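Local coordinates for protein isomerase prhC (Penicillium brasilianum, PDB 5X9J) that acts as a homodimeric isomerase of the trt14 family in the fungal biosynthesis of paraherquonin, a meroterpenoid with a highly congested hexacyclic architecture, at residues 83-96 / 111-124. Residues are numbered along the deposited sequence; the frame is centred on the assembly and turned at random.
Sequences WKHIGWNSKFWIID and FRAACSADTIGGPY
W93 lays its indole flat over A114, and the fit shows how one small residue on a strand makes the hollow for a large one on its neighbour. The CB of A114 sits under the six-membered ring, 4.0 Å from its centroid, while S116 OG meets the ring's edge near its plane. With CG between the backbone N and the carbonyl carbon (chi1 65°), the indole folds back across the adjoining strand. Near the other end of the ladder W88 closes similarly over D118, though here a CB and backbone fill the face: D118 CB lies 3.6 Å from the centroid of the five-membered ring, with T119 N over the same face. On the reverse face of the sheet F92 drops between A113 and C115, its CD2 3.5 Å from C115 CB, and helix 26-43 packs on it through C38. I94 pushes CD1 over the ring of F111. The framework is an antiparallel ladder, consistent with the curled sheet and flanking helices of an NTF2-like (SnoaL-like) fold; paired backbone bonds join W93 to A114, K91 to S116 and W88 to D118. Between the last two the register slips by one residue, a beta bulge at the corner around N89, where a water links N89 O to S116 OG. Beyond it W83, which also meets L156 of helix 150-162, abuts Y124 CD2 with CH2 at 3.4 Å, and its NE1 donates to S90 OG in the ring plane. At the far end, against C62 and W145 of the second subunit respectively, R112 and D96 form a salt bridge, NH1 meeting OD2 at 2.6 Å from the anti side, 27° out of the carboxylate plane. I95 CD1 lies over one guanidinium face. A leucine in place of R112 would probably leave the D96 carboxylate without its charged mate and I95 without that flat cover.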
ATOM      1  N   TRP B  83     -18.591   3.870  -9.975  1.00 35.71           N
ATOM      2  CA  TRP B  83     -17.706   5.020  -9.887  1.00 39.21           C
ATOM      3  C   TRP B  83     -18.113   6.112 -10.870  1.00 39.08           C
ATOM      4  O   TRP B  83     -18.131   7.296 -10.515  1.00 36.47           O
ATOM      5  CB  TRP B  83     -16.260   4.614 -10.145  1.00 38.40           C
ATOM      6  CG  TRP B  83     -15.396   5.784  -9.952  1.00 45.42           C
ATOM      7  CD1 TRP B  83     -14.926   6.639 -10.915  1.00 46.63           C
ATOM      8  CD2 TRP B  83     -14.950   6.304  -8.695  1.00 46.40           C
ATOM      9  NE1 TRP B  83     -14.181   7.643 -10.330  1.00 47.67           N
ATOM     10  CE2 TRP B  83     -14.181   7.459  -8.968  1.00 48.95           C
ATOM     11  CE3 TRP B  83     -15.101   5.887  -7.365  1.00 40.48           C
ATOM     12  CZ2 TRP B  83     -13.568   8.203  -7.956  1.00 48.28           C
ATOM     13  CZ3 TRP B  83     -14.498   6.627  -6.364  1.00 43.39           C
ATOM     14  CH2 TRP B  83     -13.744   7.771  -6.663  1.00 47.59           C
ATOM     15  N   LYS B  84     -18.419   5.737 -12.114  1.00 40.24           N
ATOM     16  CA  LYS B  84     -18.745   6.743 -13.125  1.00 39.91           C
ATOM     17  C   LYS B  84     -20.059   7.465 -12.814  1.00 39.24           C
ATOM     18  O   LYS B  84     -20.220   8.629 -13.197  1.00 40.84           O
ATOM     19  CB  LYS B  84     -18.806   6.102 -14.513  1.00 41.71           C
ATOM     20  CG  LYS B  84     -17.463   5.615 -15.041  1.00 43.46           C
ATOM     21  CD  LYS B  84     -17.547   5.281 -16.521  1.00 50.64           C
ATOM     22  CE  LYS B  84     -16.166   4.991 -17.107  1.00 53.92           C
ATOM     23  NZ  LYS B  84     -15.941   5.709 -18.403  1.00 55.88           N
ATOM     24  N   HIS B  85     -20.999   6.806 -12.131  1.00 37.01           N
ATOM     25  CA  HIS B  85     -22.233   7.483 -11.734  1.00 39.58           C
ATOM     26  C   HIS B  85     -21.972   8.609 -10.739  1.00 41.06           C
ATOM     27  O   HIS B  85     -22.741   9.573 -10.681  1.00 38.98           O
ATOM     28  CB  HIS B  85     -23.232   6.503 -11.109  1.00 40.66           C
ATOM     29  CG  HIS B  85     -23.884   5.575 -12.088  1.00 51.49           C
ATOM     30  ND1 HIS B  85     -24.415   4.356 -11.716  1.00 53.97           N
ATOM     31  CD2 HIS B  85     -24.105   5.691 -13.419  1.00 53.20           C
ATOM     32  CE1 HIS B  85     -24.927   3.757 -12.777  1.00 55.27           C
ATOM     33  NE2 HIS B  85     -24.754   4.547 -13.824  1.00 55.59           N
ATOM     34  N   ILE B  86     -20.926   8.500  -9.922  1.00 37.63           N
ATOM     35  CA  ILE B  86     -20.707   9.488  -8.873  1.00 34.97           C
ATOM     36  C   ILE B  86     -19.498  10.367  -9.124  1.00 33.07           C
ATOM     37  O   ILE B  86     -19.314  11.352  -8.393  1.00 31.44           O
ATOM     38  CB  ILE B  86     -20.625   8.826  -7.478  1.00 39.54           C
ATOM     39  CG1 ILE B  86     -19.420   7.887  -7.353  1.00 41.26           C
ATOM     40  CG2 ILE B  86     -21.916   8.060  -7.199  1.00 33.48           C
ATOM     41  CD1 ILE B  86     -18.129   8.565  -6.942  1.00 41.63           C
ATOM     42  N   GLY B  87     -18.667  10.056 -10.117  1.00 30.02           N
ATOM     43  CA  GLY B  87     -17.459  10.818 -10.339  1.00 32.75           C
ATOM     44  C   GLY B  87     -17.243  11.093 -11.813  1.00 31.77           C
ATOM     45  O   GLY B  87     -17.766  10.400 -12.680  1.00 33.03           O
ATOM     46  N   TRP B  88     -16.456  12.129 -12.078  1.00 30.07           N
ATOM     47  CA  TRP B  88     -16.103  12.516 -13.436  1.00 35.68           C
ATOM     48  C   TRP B  88     -14.716  13.139 -13.386  1.00 33.07           C
ATOM     49  O   TRP B  88     -14.191  13.454 -12.313  1.00 31.60           O
ATOM     50  CB  TRP B  88     -17.156  13.477 -14.054  1.00 30.72           C
ATOM     51  CG  TRP B  88     -17.397  14.730 -13.231  1.00 27.01           C
ATOM     52  CD1 TRP B  88     -16.832  15.956 -13.423  1.00 31.21           C
ATOM     53  CD2 TRP B  88     -18.259  14.862 -12.088  1.00 29.18           C
ATOM     54  NE1 TRP B  88     -17.283  16.844 -12.473  1.00 29.79           N
ATOM     55  CE2 TRP B  88     -18.157  16.198 -11.637  1.00 29.05           C
ATOM     56  CE3 TRP B  88     -19.093  13.978 -11.394  1.00 29.33           C
ATOM     57  CZ2 TRP B  88     -18.862  16.675 -10.525  1.00 29.75           C
ATOM     58  CZ3 TRP B  88     -19.803  14.454 -10.285  1.00 29.00           C
ATOM     59  CH2 TRP B  88     -19.676  15.786  -9.860  1.00 30.01           C
ATOM     60  N   ASN B  89     -14.113  13.302 -14.564  1.00 32.33           N
ATOM     61  CA  ASN B  89     -12.752  13.819 -14.679  1.00 36.62           C
ATOM     62  C   ASN B  89     -11.785  12.960 -13.855  1.00 35.16           C
ATOM     63  O   ASN B  89     -10.930  13.459 -13.118  1.00 37.18           O
ATOM     64  CB  ASN B  89     -12.699  15.293 -14.264  1.00 42.82           C
ATOM     65  CG  ASN B  89     -11.469  16.013 -14.803  1.00 53.40           C
ATOM     66  OD1 ASN B  89     -10.902  15.626 -15.832  1.00 55.92           O
ATOM     67  ND2 ASN B  89     -11.046  17.064 -14.101  1.00 54.25           N
ATOM     68  N   SER B  90     -11.945  11.647 -13.985  1.00 33.11           N
ATOM     69  CA  SER B  90     -11.134  10.677 -13.261  1.00 37.50           C
ATOM     70  C   SER B  90      -9.759  10.546 -13.899  1.00 39.44           C
ATOM     71  O   SER B  90      -9.649  10.291 -15.106  1.00 34.69           O
ATOM     72  CB  SER B  90     -11.815   9.312 -13.256  1.00 36.49           C
ATOM     73  OG  SER B  90     -12.967   9.315 -12.440  1.00 48.06           O
ATOM     74  N   LYS B  91      -8.716  10.683 -13.076  1.00 31.95           N
ATOM     75  CA  LYS B  91      -7.328  10.579 -13.508  1.00 30.54           C
ATOM     76  C   LYS B  91      -6.593   9.600 -12.600  1.00 34.27           C
ATOM     77  O   LYS B  91      -6.862   9.548 -11.397  1.00 27.91           O
ATOM     78  CB  LYS B  91      -6.628  11.946 -13.461  1.00 31.26           C
ATOM     79  CG  LYS B  91      -7.236  13.021 -14.369  1.00 41.21           C
ATOM     80  CD  LYS B  91      -6.664  14.409 -14.043  1.00 46.08           C
ATOM     81  CE  LYS B  91      -7.300  15.517 -14.904  1.00 53.33           C
ATOM     82  NZ  LYS B  91      -6.963  15.385 -16.354  1.00 59.66           N
ATOM     83  N   PHE B  92      -5.651   8.847 -13.175  1.00 29.21           N
ATOM     84  CA  PHE B  92      -4.869   7.849 -12.446  1.00 31.46           C
ATOM     85  C   PHE B  92      -3.490   7.816 -13.092  1.00 31.98           C
ATOM     86  O   PHE B  92      -3.386   7.610 -14.305  1.00 32.70           O
ATOM     87  CB  PHE B  92      -5.553   6.478 -12.511  1.00 31.07           C
ATOM     88  CG  PHE B  92      -5.030   5.457 -11.514  1.00 35.43           C
ATOM     89  CD1 PHE B  92      -4.029   4.559 -11.871  1.00 35.34           C
ATOM     90  CD2 PHE B  92      -5.572   5.364 -10.245  1.00 34.02           C
ATOM     91  CE1 PHE B  92      -3.558   3.609 -10.968  1.00 33.83           C
ATOM     92  CE2 PHE B  92      -5.108   4.418  -9.335  1.00 39.75           C
ATOM     93  CZ  PHE B  92      -4.098   3.542  -9.695  1.00 36.55           C
ATOM     94  N   TRP B  93      -2.436   8.056 -12.314  1.00 27.53           N
ATOM     95  CA  TRP B  93      -1.114   8.183 -12.910  1.00 27.24           C
ATOM     96  C   TRP B  93      -0.045   7.720 -11.928  1.00 29.54           C
ATOM     97  O   TRP B  93      -0.208   7.834 -10.710  1.00 25.16           O
ATOM     98  CB  TRP B  93      -0.829   9.635 -13.353  1.00 27.22           C
ATOM     99  CG  TRP B  93      -0.748  10.634 -12.209  1.00 29.23           C
ATOM    100  CD1 TRP B  93       0.388  11.120 -11.627  1.00 27.27           C
ATOM    101  CD2 TRP B  93      -1.846  11.281 -11.537  1.00 26.59           C
ATOM    102  NE1 TRP B  93       0.068  12.011 -10.632  1.00 29.10           N
ATOM    103  CE2 TRP B  93      -1.296  12.133 -10.561  1.00 28.83           C
ATOM    104  CE3 TRP B  93      -3.235  11.221 -11.670  1.00 26.37           C
ATOM    105  CZ2 TRP B  93      -2.089  12.915  -9.713  1.00 29.75           C
ATOM    106  CZ3 TRP B  93      -4.021  11.998 -10.823  1.00 29.64           C
ATOM    107  CH2 TRP B  93      -3.445  12.832  -9.861  1.00 29.21           C
ATOM    108  N   ILE B  94       1.066   7.220 -12.484  1.00 26.40           N
ATOM    109  CA  ILE B  94       2.191   6.774 -11.672  1.00 28.52           C
ATOM    110  C   ILE B  94       2.936   7.978 -11.115  1.00 29.02           C
ATOM    111  O   ILE B  94       3.174   8.971 -11.820  1.00 26.90           O
ATOM    112  CB  ILE B  94       3.123   5.875 -12.502  1.00 28.07           C
ATOM    113  CG1 ILE B  94       2.365   4.657 -13.006  1.00 29.56           C
ATOM    114  CG2 ILE B  94       4.319   5.422 -11.670  1.00 29.11           C
ATOM    115  CD1 ILE B  94       3.241   3.680 -13.761  1.00 30.31           C
ATOM    116  N   ILE B  95       3.281   7.905  -9.828  1.00 26.57           N
ATOM    117  CA  ILE B  95       4.082   8.917  -9.151  1.00 26.44           C
ATOM    118  C   ILE B  95       5.352   8.256  -8.630  1.00 28.11           C
ATOM    119  O   ILE B  95       5.428   7.029  -8.484  1.00 25.54           O
ATOM    120  CB  ILE B  95       3.328   9.586  -7.981  1.00 28.67           C
ATOM    121  CG1 ILE B  95       2.944   8.529  -6.928  1.00 28.36           C
ATOM    122  CG2 ILE B  95       2.092  10.342  -8.490  1.00 27.59           C
ATOM    123  CD1 ILE B  95       2.351   9.104  -5.619  1.00 26.99           C
ATOM    124  N   ASP B  96       6.348   9.093  -8.334  1.00 29.07           N
ATOM    125  CA  ASP B  96       7.542   8.688  -7.588  1.00 32.39           C
ATOM    126  C   ASP B  96       8.169   7.449  -8.224  1.00 32.74           C
ATOM    127  O   ASP B  96       8.353   6.408  -7.589  1.00 30.51           O
ATOM    128  CB  ASP B  96       7.185   8.451  -6.110  1.00 28.59           C
ATOM    129  CG  ASP B  96       8.414   8.254  -5.222  1.00 37.68           C
ATOM    130  OD1 ASP B  96       9.515   8.698  -5.616  1.00 37.25           O
ATOM    131  OD2 ASP B  96       8.274   7.656  -4.120  1.00 36.50           O
ATOM    132  N   PHE B 111       4.184  -0.365  -8.145  1.00 23.44           N
ATOM    133  CA  PHE B 111       4.433   1.048  -8.374  1.00 24.50           C
ATOM    134  C   PHE B 111       3.478   1.886  -7.545  1.00 23.40           C
ATOM    135  O   PHE B 111       2.376   1.457  -7.209  1.00 22.79           O
ATOM    136  CB  PHE B 111       4.306   1.413  -9.860  1.00 22.10           C
ATOM    137  CG  PHE B 111       2.972   1.061 -10.471  1.00 23.95           C
ATOM    138  CD1 PHE B 111       1.945   1.994 -10.518  1.00 23.13           C
ATOM    139  CD2 PHE B 111       2.759  -0.195 -11.022  1.00 23.54           C
ATOM    140  CE1 PHE B 111       0.727   1.678 -11.110  1.00 24.31           C
ATOM    141  CE2 PHE B 111       1.554  -0.523 -11.594  1.00 23.22           C
ATOM    142  CZ  PHE B 111       0.532   0.426 -11.655  1.00 25.81           C
ATOM    143  N   ARG B 112       3.923   3.089  -7.218  1.00 26.49           N
ATOM    144  CA  ARG B 112       3.087   4.070  -6.552  1.00 26.03           C
ATOM    145  C   ARG B 112       2.289   4.848  -7.586  1.00 26.75           C
ATOM    146  O   ARG B 112       2.793   5.162  -8.668  1.00 25.53           O
ATOM    147  CB  ARG B 112       3.946   5.024  -5.728  1.00 24.19           C
ATOM    148  CG  ARG B 112       4.680   4.372  -4.569  1.00 27.32           C
ATOM    149  CD  ARG B 112       5.486   5.433  -3.828  1.00 29.72           C
ATOM    150  NE  ARG B 112       4.619   6.307  -3.038  1.00 29.19           N
ATOM    151  CZ  ARG B 112       5.053   7.354  -2.344  1.00 31.46           C
ATOM    152  NH1 ARG B 112       6.343   7.675  -2.360  1.00 28.63           N
ATOM    153  NH2 ARG B 112       4.195   8.075  -1.635  1.00 30.94           N
ATOM    154  N   ALA B 113       1.035   5.144  -7.254  1.00 25.34           N
ATOM    155  CA  ALA B 113       0.162   5.869  -8.160  1.00 26.65           C
ATOM    156  C   ALA B 113      -0.668   6.859  -7.358  1.00 29.52           C
ATOM    157  O   ALA B 113      -0.816   6.739  -6.136  1.00 29.63           O
ATOM    158  CB  ALA B 113      -0.749   4.918  -8.946  1.00 24.52           C
ATOM    159  N   ALA B 114      -1.184   7.860  -8.054  1.00 26.86           N
ATOM    160  CA  ALA B 114      -2.124   8.806  -7.480  1.00 26.65           C
ATOM    161  C   ALA B 114      -3.351   8.852  -8.374  1.00 30.93           C
ATOM    162  O   ALA B 114      -3.295   8.509  -9.555  1.00 31.05           O
ATOM    163  CB  ALA B 114      -1.508  10.208  -7.333  1.00 27.66           C
ATOM    164  N   CYS B 115      -4.474   9.253  -7.791  1.00 26.88           N
ATOM    165  CA  CYS B 115      -5.701   9.402  -8.550  1.00 29.91           C
ATOM    166  C   CYS B 115      -6.459  10.608  -8.024  1.00 31.78           C
ATOM    167  O   CYS B 115      -6.231  11.076  -6.902  1.00 30.23           O
ATOM    168  CB  CYS B 115      -6.589   8.159  -8.488  1.00 26.83           C
ATOM    169  SG  CYS B 115      -7.134   7.763  -6.824  1.00 36.06           S
ATOM    170  N   SER B 116      -7.351  11.115  -8.870  1.00 29.63           N
ATOM    171  CA  SER B 116      -8.181  12.259  -8.527  1.00 30.51           C
ATOM    172  C   SER B 116      -9.446  12.208  -9.361  1.00 32.99           C
ATOM    173  O   SER B 116      -9.492  11.579 -10.425  1.00 31.94           O
ATOM    174  CB  SER B 116      -7.457  13.586  -8.761  1.00 32.40           C
ATOM    175  OG  SER B 116      -7.070  13.716 -10.122  1.00 34.63           O
ATOM    176  N   ALA B 117     -10.478  12.875  -8.854  1.00 30.33           N
ATOM    177  CA  ALA B 117     -11.756  12.962  -9.543  1.00 29.81           C
ATOM    178  C   ALA B 117     -12.584  14.052  -8.887  1.00 32.69           C
ATOM    179  O   ALA B 117     -12.425  14.344  -7.697  1.00 29.65           O
ATOM    180  CB  ALA B 117     -12.521  11.634  -9.509  1.00 28.72           C
ATOM    181  N   ASP B 118     -13.450  14.665  -9.690  1.00 32.37           N
ATOM    182  CA  ASP B 118     -14.587  15.393  -9.155  1.00 31.02           C
ATOM    183  C   ASP B 118     -15.709  14.405  -8.897  1.00 29.54           C
ATOM    184  O   ASP B 118     -15.903  13.459  -9.661  1.00 31.98           O
ATOM    185  CB  ASP B 118     -15.029  16.487 -10.130  1.00 31.79           C
ATOM    186  CG  ASP B 118     -14.024  17.605 -10.209  1.00 38.06           C
ATOM    187  OD1 ASP B 118     -13.715  18.200  -9.149  1.00 41.81           O
ATOM    188  OD2 ASP B 118     -13.514  17.865 -11.312  1.00 45.11           O
ATOM    189  N   THR B 119     -16.414  14.581  -7.782  1.00 27.93           N
ATOM    190  CA  THR B 119     -17.485  13.662  -7.439  1.00 27.09           C
ATOM    191  C   THR B 119     -18.665  14.445  -6.888  1.00 27.75           C
ATOM    192  O   THR B 119     -18.548  15.614  -6.519  1.00 28.75           O
ATOM    193  CB  THR B 119     -17.069  12.617  -6.384  1.00 28.67           C
ATOM    194  OG1 THR B 119     -17.053  13.243  -5.096  1.00 30.07           O
ATOM    195  CG2 THR B 119     -15.684  12.006  -6.685  1.00 26.16           C
ATOM    196  N   ILE B 120     -19.789  13.742  -6.769  1.00 27.71           N
ATOM    197  CA  ILE B 120     -20.978  14.273  -6.109  1.00 32.34           C
ATOM    198  C   ILE B 120     -20.633  14.850  -4.743  1.00 38.09           C
ATOM    199  O   ILE B 120     -21.168  15.892  -4.335  1.00 35.90           O
ATOM    200  CB  ILE B 120     -22.044  13.168  -6.000  1.00 33.03           C
ATOM    201  CG1 ILE B 120     -22.434  12.672  -7.394  1.00 31.16           C
ATOM    202  CG2 ILE B 120     -23.260  13.665  -5.212  1.00 34.47           C
ATOM    203  CD1 ILE B 120     -23.487  11.581  -7.375  1.00 34.58           C
ATOM    204  N   GLY B 121     -19.734  14.191  -4.017  1.00 35.43           N
ATOM    205  CA  GLY B 121     -19.313  14.632  -2.706  1.00 30.02           C
ATOM    206  C   GLY B 121     -18.181  15.632  -2.689  1.00 34.47           C
ATOM    207  O   GLY B 121     -17.681  15.954  -1.609  1.00 38.71           O
ATOM    208  N   GLY B 122     -17.753  16.141  -3.839  1.00 32.49           N
ATOM    209  CA  GLY B 122     -16.665  17.085  -3.874  1.00 33.92           C
ATOM    210  C   GLY B 122     -15.399  16.461  -4.421  1.00 31.81           C
ATOM    211  O   GLY B 122     -15.380  15.292  -4.820  1.00 33.61           O
ATOM    212  N   PRO B 123     -14.318  17.237  -4.459  1.00 33.77           N
ATOM    213  CA  PRO B 123     -13.056  16.730  -5.014  1.00 33.67           C
ATOM    214  C   PRO B 123     -12.545  15.517  -4.245  1.00 35.89           C
ATOM    215  O   PRO B 123     -12.714  15.404  -3.029  1.00 36.70           O
ATOM    216  CB  PRO B 123     -12.106  17.922  -4.879  1.00 34.11           C
ATOM    217  CG  PRO B 123     -13.028  19.127  -4.789  1.00 40.04           C
ATOM    218  CD  PRO B 123     -14.210  18.637  -4.022  1.00 33.48           C
ATOM    219  N   TYR B 124     -11.931  14.594  -4.978  1.00 33.42           N
ATOM    220  CA  TYR B 124     -11.397  13.366  -4.408  1.00 30.95           C
ATOM    221  C   TYR B 124      -9.952  13.226  -4.844  1.00 32.28           C
ATOM    222  O   TYR B 124      -9.638  13.402  -6.025  1.00 28.24           O
ATOM    223  CB  TYR B 124     -12.206  12.148  -4.861  1.00 26.81           C
ATOM    224  CG  TYR B 124     -11.704  10.811  -4.357  1.00 30.33           C
ATOM    225  CD1 TYR B 124     -11.592  10.553  -2.998  1.00 25.73           C
ATOM    226  CD2 TYR B 124     -11.385   9.785  -5.248  1.00 32.89           C
ATOM    227  CE1 TYR B 124     -11.164   9.314  -2.532  1.00 27.99           C
ATOM    228  CE2 TYR B 124     -10.943   8.546  -4.794  1.00 31.00           C
ATOM    229  CZ  TYR B 124     -10.837   8.321  -3.432  1.00 30.49           C
ATOM    230  OH  TYR B 124     -10.429   7.092  -2.974  1.00 29.10           O
TER
HETATM  231  O   HOH W   1      -9.376  14.926 -11.498  1.00 38.32           O
HETATM  232  O   HOH W   2       6.261   4.276  -8.468  1.00 26.58           O